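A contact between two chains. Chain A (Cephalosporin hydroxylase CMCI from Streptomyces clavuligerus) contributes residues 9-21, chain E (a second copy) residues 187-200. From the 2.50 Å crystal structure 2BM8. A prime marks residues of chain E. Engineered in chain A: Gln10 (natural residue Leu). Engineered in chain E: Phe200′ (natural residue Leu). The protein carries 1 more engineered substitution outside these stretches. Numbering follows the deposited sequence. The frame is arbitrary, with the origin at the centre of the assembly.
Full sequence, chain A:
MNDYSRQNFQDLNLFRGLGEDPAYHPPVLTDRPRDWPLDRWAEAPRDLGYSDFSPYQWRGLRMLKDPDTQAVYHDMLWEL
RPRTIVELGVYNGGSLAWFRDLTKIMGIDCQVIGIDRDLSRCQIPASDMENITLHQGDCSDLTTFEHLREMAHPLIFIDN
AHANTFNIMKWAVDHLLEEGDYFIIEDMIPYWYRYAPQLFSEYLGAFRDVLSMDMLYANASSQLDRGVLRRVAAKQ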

# COMPACT_ATOMS: atom_id res chain seq x y z
N PHE A 9 -32.72 -15.26 -18.61
CA PHE A 9 -31.85 -14.75 -17.54
C PHE A 9 -32.30 -15.19 -16.14
O PHE A 9 -33.36 -14.78 -15.67
CB PHE A 9 -31.80 -13.21 -17.59
CG PHE A 9 -31.49 -12.65 -18.95
CD1 PHE A 9 -32.51 -12.13 -19.75
CD2 PHE A 9 -30.19 -12.62 -19.43
CE1 PHE A 9 -32.22 -11.60 -20.99
CE2 PHE A 9 -29.90 -12.09 -20.68
CZ PHE A 9 -30.92 -11.58 -21.46
N GLN A 10 -31.49 -16.02 -15.47
CA GLN A 10 -31.70 -16.31 -14.06
C GLN A 10 -31.29 -15.09 -13.25
O GLN A 10 -30.53 -14.25 -13.73
CB GLN A 10 -30.84 -17.48 -13.57
CG GLN A 10 -30.97 -18.79 -14.31
CD GLN A 10 -29.83 -19.74 -13.94
OE1 GLN A 10 -29.63 -20.04 -12.76
NE2 GLN A 10 -29.07 -20.17 -14.93
N ASP A 11 -31.77 -15.00 -12.02
CA ASP A 11 -31.44 -13.86 -11.17
C ASP A 11 -30.02 -13.99 -10.60
O ASP A 11 -29.76 -14.84 -9.75
CB ASP A 11 -32.47 -13.70 -10.05
CG ASP A 11 -32.40 -12.35 -9.37
OD1 ASP A 11 -31.92 -11.37 -9.99
OD2 ASP A 11 -32.81 -12.16 -8.20
N LEU A 12 -29.10 -13.14 -11.05
CA LEU A 12 -27.71 -13.23 -10.62
C LEU A 12 -27.52 -12.88 -9.14
O LEU A 12 -26.49 -13.22 -8.55
CB LEU A 12 -26.81 -12.36 -11.51
CG LEU A 12 -26.10 -13.07 -12.68
CD1 LEU A 12 -26.97 -14.08 -13.40
CD2 LEU A 12 -25.58 -12.05 -13.67
N ASN A 13 -28.51 -12.21 -8.56
CA ASN A 13 -28.52 -11.92 -7.13
C ASN A 13 -28.59 -13.19 -6.27
O ASN A 13 -28.08 -13.21 -5.15
CB ASN A 13 -29.71 -11.00 -6.79
CG ASN A 13 -29.66 -9.64 -7.49
OD1 ASN A 13 -28.79 -8.82 -7.22
ND2 ASN A 13 -30.60 -9.41 -8.39
N LEU A 14 -29.23 -14.24 -6.79
CA LEU A 14 -29.27 -15.54 -6.11
C LEU A 14 -27.89 -16.10 -5.76
O LEU A 14 -27.75 -16.84 -4.78
CB LEU A 14 -30.04 -16.57 -6.95
CG LEU A 14 -31.50 -16.92 -6.60
CD1 LEU A 14 -32.21 -15.77 -5.89
CD2 LEU A 14 -32.29 -17.34 -7.85
N PHE A 15 -26.87 -15.75 -6.55
CA PHE A 15 -25.50 -16.27 -6.37
C PHE A 15 -24.59 -15.38 -5.53
O PHE A 15 -23.42 -15.72 -5.32
CB PHE A 15 -24.85 -16.51 -7.73
CG PHE A 15 -25.71 -17.27 -8.68
CD1 PHE A 15 -25.95 -16.79 -9.96
CD2 PHE A 15 -26.31 -18.47 -8.28
CE1 PHE A 15 -26.77 -17.50 -10.84
CE2 PHE A 15 -27.12 -19.18 -9.14
CZ PHE A 15 -27.34 -18.70 -10.43
N ARG A 16 -25.11 -14.24 -5.07
CA ARG A 16 -24.35 -13.33 -4.22
C ARG A 16 -23.73 -14.06 -3.02
O ARG A 16 -24.44 -14.64 -2.20
CB ARG A 16 -25.25 -12.17 -3.74
CG ARG A 16 -24.53 -10.85 -3.55
CD ARG A 16 -24.89 -10.08 -2.28
NE ARG A 16 -24.63 -8.64 -2.42
CZ ARG A 16 -23.42 -8.06 -2.49
NH1 ARG A 16 -22.30 -8.79 -2.44
NH2 ARG A 16 -23.33 -6.74 -2.61
N GLY A 17 -22.40 -14.04 -2.93
CA GLY A 17 -21.68 -14.62 -1.82
C GLY A 17 -21.57 -16.14 -1.84
O GLY A 17 -20.96 -16.73 -0.95
N LEU A 18 -22.16 -16.78 -2.85
CA LEU A 18 -22.23 -18.24 -2.92
C LEU A 18 -21.57 -18.80 -4.17
O LEU A 18 -20.67 -19.61 -4.08
CB LEU A 18 -23.69 -18.71 -2.86
CG LEU A 18 -24.52 -18.20 -1.69
CD1 LEU A 18 -25.99 -18.65 -1.86
CD2 LEU A 18 -23.95 -18.66 -0.34
N GLY A 19 -22.03 -18.39 -5.34
CA GLY A 19 -21.47 -18.87 -6.59
C GLY A 19 -22.54 -19.54 -7.41
O GLY A 19 -23.69 -19.69 -6.96
N GLU A 20 -22.17 -19.95 -8.61
CA GLU A 20 -23.11 -20.59 -9.53
C GLU A 20 -23.55 -21.97 -9.07
O GLU A 20 -24.70 -22.34 -9.26
CB GLU A 20 -22.50 -20.69 -10.94
CG GLU A 20 -22.85 -19.52 -11.86
CD GLU A 20 -21.64 -18.89 -12.54
OE1 GLU A 20 -20.52 -18.93 -11.96
OE2 GLU A 20 -21.82 -18.35 -13.65
N ASP A 21 -22.64 -22.73 -8.47
CA ASP A 21 -22.82 -24.18 -8.29
C ASP A 21 -22.43 -24.64 -6.86
O ASP A 21 -21.29 -24.45 -6.47
CB ASP A 21 -21.96 -24.90 -9.34
CG ASP A 21 -22.34 -26.36 -9.55
OD1 ASP A 21 -23.25 -26.86 -8.85
OD2 ASP A 21 -21.78 -27.08 -10.40
N ASP E 187 -22.58 0.28 -9.62
CA ASP E 187 -22.19 -0.58 -8.50
C ASP E 187 -22.13 -2.09 -8.70
O ASP E 187 -21.21 -2.73 -8.20
CB ASP E 187 -23.03 -0.29 -7.25
CG ASP E 187 -22.85 1.13 -6.76
OD1 ASP E 187 -21.73 1.41 -6.27
OD2 ASP E 187 -23.74 2.01 -6.88
N MET E 188 -23.09 -2.65 -9.42
CA MET E 188 -23.38 -4.08 -9.30
C MET E 188 -22.59 -4.99 -10.22
O MET E 188 -22.28 -6.10 -9.83
CB MET E 188 -24.88 -4.32 -9.47
CG MET E 188 -25.36 -5.67 -8.95
SD MET E 188 -25.09 -5.87 -7.15
CE MET E 188 -25.18 -7.69 -6.98
N ILE E 189 -22.28 -4.52 -11.43
CA ILE E 189 -21.55 -5.32 -12.43
C ILE E 189 -20.34 -6.10 -11.87
O ILE E 189 -20.24 -7.30 -12.10
CB ILE E 189 -21.14 -4.44 -13.66
CG1 ILE E 189 -22.38 -4.05 -14.48
CG2 ILE E 189 -20.03 -5.12 -14.49
CD1 ILE E 189 -22.56 -4.73 -15.80
N PRO E 190 -19.41 -5.44 -11.18
CA PRO E 190 -18.26 -6.15 -10.59
C PRO E 190 -18.62 -7.25 -9.59
O PRO E 190 -17.86 -8.20 -9.46
CB PRO E 190 -17.48 -5.04 -9.89
CG PRO E 190 -17.86 -3.80 -10.62
CD PRO E 190 -19.33 -3.99 -10.91
N TYR E 191 -19.73 -7.12 -8.88
CA TYR E 191 -20.17 -8.17 -7.95
C TYR E 191 -20.75 -9.37 -8.69
O TYR E 191 -20.40 -10.50 -8.39
CB TYR E 191 -21.15 -7.63 -6.92
CG TYR E 191 -20.50 -6.63 -6.01
CD1 TYR E 191 -20.59 -5.26 -6.27
CD2 TYR E 191 -19.75 -7.04 -4.91
CE1 TYR E 191 -19.98 -4.32 -5.45
CE2 TYR E 191 -19.13 -6.11 -4.07
CZ TYR E 191 -19.24 -4.75 -4.34
OH TYR E 191 -18.63 -3.83 -3.52
N TRP E 192 -21.61 -9.13 -9.68
CA TRP E 192 -22.10 -10.22 -10.52
C TRP E 192 -20.97 -10.96 -11.21
O TRP E 192 -21.05 -12.16 -11.42
CB TRP E 192 -23.08 -9.71 -11.59
CG TRP E 192 -24.41 -9.27 -11.05
CD1 TRP E 192 -25.05 -9.73 -9.93
CD2 TRP E 192 -25.26 -8.29 -11.63
NE1 TRP E 192 -26.25 -9.07 -9.78
CE2 TRP E 192 -26.41 -8.18 -10.81
CE3 TRP E 192 -25.18 -7.47 -12.77
CZ2 TRP E 192 -27.45 -7.30 -11.09
CZ3 TRP E 192 -26.20 -6.60 -13.05
CH2 TRP E 192 -27.33 -6.51 -12.21
N TYR E 193 -19.91 -10.24 -11.58
CA TYR E 193 -18.79 -10.87 -12.29
C TYR E 193 -17.94 -11.74 -11.36
O TYR E 193 -17.47 -12.80 -11.75
CB TYR E 193 -17.91 -9.83 -12.99
CG TYR E 193 -16.73 -10.47 -13.66
CD1 TYR E 193 -16.91 -11.42 -14.66
CD2 TYR E 193 -15.42 -10.16 -13.27
CE1 TYR E 193 -15.83 -12.04 -15.28
CE2 TYR E 193 -14.33 -10.77 -13.88
CZ TYR E 193 -14.54 -11.71 -14.89
OH TYR E 193 -13.48 -12.32 -15.50
N ARG E 194 -17.75 -11.28 -10.12
CA ARG E 194 -17.07 -12.04 -9.08
C ARG E 194 -17.84 -13.30 -8.69
O ARG E 194 -17.26 -14.37 -8.60
CB ARG E 194 -16.85 -11.15 -7.86
CG ARG E 194 -16.18 -11.84 -6.69
CD ARG E 194 -15.49 -10.89 -5.72
NE ARG E 194 -14.68 -11.60 -4.72
CZ ARG E 194 -13.49 -12.15 -4.94
NH1 ARG E 194 -12.91 -12.10 -6.14
NH2 ARG E 194 -12.86 -12.76 -3.94
N TYR E 195 -19.15 -13.18 -8.46
CA TYR E 195 -19.95 -14.29 -7.93
C TYR E 195 -20.45 -15.27 -8.98
O TYR E 195 -20.73 -16.42 -8.66
CB TYR E 195 -21.15 -13.76 -7.14
CG TYR E 195 -20.79 -12.85 -5.99
CD1 TYR E 195 -21.43 -11.62 -5.81
CD2 TYR E 195 -19.80 -13.21 -5.08
CE1 TYR E 195 -21.09 -10.78 -4.75
CE2 TYR E 195 -19.46 -12.38 -4.00
CZ TYR E 195 -20.11 -11.17 -3.85
OH TYR E 195 -19.75 -10.37 -2.79
N ALA E 196 -20.57 -14.80 -10.21
CA ALA E 196 -21.07 -15.61 -11.31
C ALA E 196 -20.43 -15.20 -12.63
O ALA E 196 -21.10 -14.66 -13.49
CB ALA E 196 -22.58 -15.48 -11.41
N PRO E 197 -19.13 -15.44 -12.79
CA PRO E 197 -18.41 -14.96 -13.97
C PRO E 197 -18.91 -15.57 -15.28
O PRO E 197 -18.91 -14.88 -16.31
CB PRO E 197 -16.95 -15.38 -13.70
CG PRO E 197 -17.04 -16.50 -12.72
CD PRO E 197 -18.25 -16.21 -11.88
N GLN E 198 -19.32 -16.84 -15.25
CA GLN E 198 -19.70 -17.55 -16.47
C GLN E 198 -21.06 -17.08 -17.00
O GLN E 198 -21.20 -16.80 -18.19
CB GLN E 198 -19.67 -19.08 -16.26
CG GLN E 198 -18.24 -19.65 -16.17
CD GLN E 198 -18.18 -21.17 -16.16
OE1 GLN E 198 -19.19 -21.84 -15.89
NE2 GLN E 198 -17.01 -21.73 -16.46
N LEU E 199 -22.04 -16.97 -16.11
CA LEU E 199 -23.40 -16.55 -16.49
C LEU E 199 -23.47 -15.05 -16.76
O LEU E 199 -24.30 -14.60 -17.54
CB LEU E 199 -24.42 -16.93 -15.41
CG LEU E 199 -24.86 -18.41 -15.32
CD1 LEU E 199 -25.99 -18.56 -14.30
CD2 LEU E 199 -25.28 -18.98 -16.67
N PHE E 200 -22.59 -14.27 -16.13
CA PHE E 200 -22.54 -12.83 -16.39
C PHE E 200 -21.91 -12.52 -17.76
O PHE E 200 -22.38 -11.64 -18.46
CB PHE E 200 -21.80 -12.07 -15.29
CG PHE E 200 -21.64 -10.61 -15.59
CD1 PHE E 200 -22.73 -9.74 -15.48
CD2 PHE E 200 -20.44 -10.11 -16.06
CE1 PHE E 200 -22.60 -8.40 -15.80
CE2 PHE E 200 -20.30 -8.78 -16.38
CZ PHE E 200 -21.38 -7.92 -16.25

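This is a mixed contact in which a looped segment of chain A packs on two consecutive helices of chain E, through apolar and aromatic packing and one hydrogen bond. Together the two stretches bury 801 Å².

Chain A is coiled by a short 3-10 segment, residues 12-15, and by turns after it. Phe15 O accepts hydrogen bonds from both Leu18 N and Gly19 N. In chain E, Ala196′ sits at the break between the helices: it is the first residue to leave the first helix and the N-cap of the second. Chain A crosses near this break, where the CA atoms of Gly19 and Tyr195′ are 5.0 Å apart.

Leu12 points toward chain E and is buried. Its CB lies over the five-membered ring of Trp192′, 3.8 Å from the centroid, a CH-pi contact. Its CD2 meets the edge of the engineered Phe200′, 4.1 Å from CD1. Phe15 adds to this apolar patch: its CD1 is 3.9 Å from Ala196′ CB and its CE1 is 3.7 Å from Leu199′ CD1.

Tyr195′ carries the backbone of the chain A turn on one ring face. The CA atoms of Arg16 and Gly17 each lie 4.2 Å from the ring centroid. Arg16 NH1 comes within 3.0 Å of Tyr195′ OH, but the angle is too poor for a hydrogen bond. The Arg16 guanidinium also reaches over a face of Tyr191′.

Gly19 CA makes a CA-H...O contact of 3.3 Å with Tyr195′ O. The backbone angles of Gly19 themselves call for glycine, since a CB would jam against the preceding carbonyl.

Glu20 supplies the hydrogen bond. Its OE2 accepts from Leu199′ N at 2.8 Å. This amide lies in the first turn of the second helix, where backbone NH groups lack partners from a preceding turn, so the carboxylate meets an available donor.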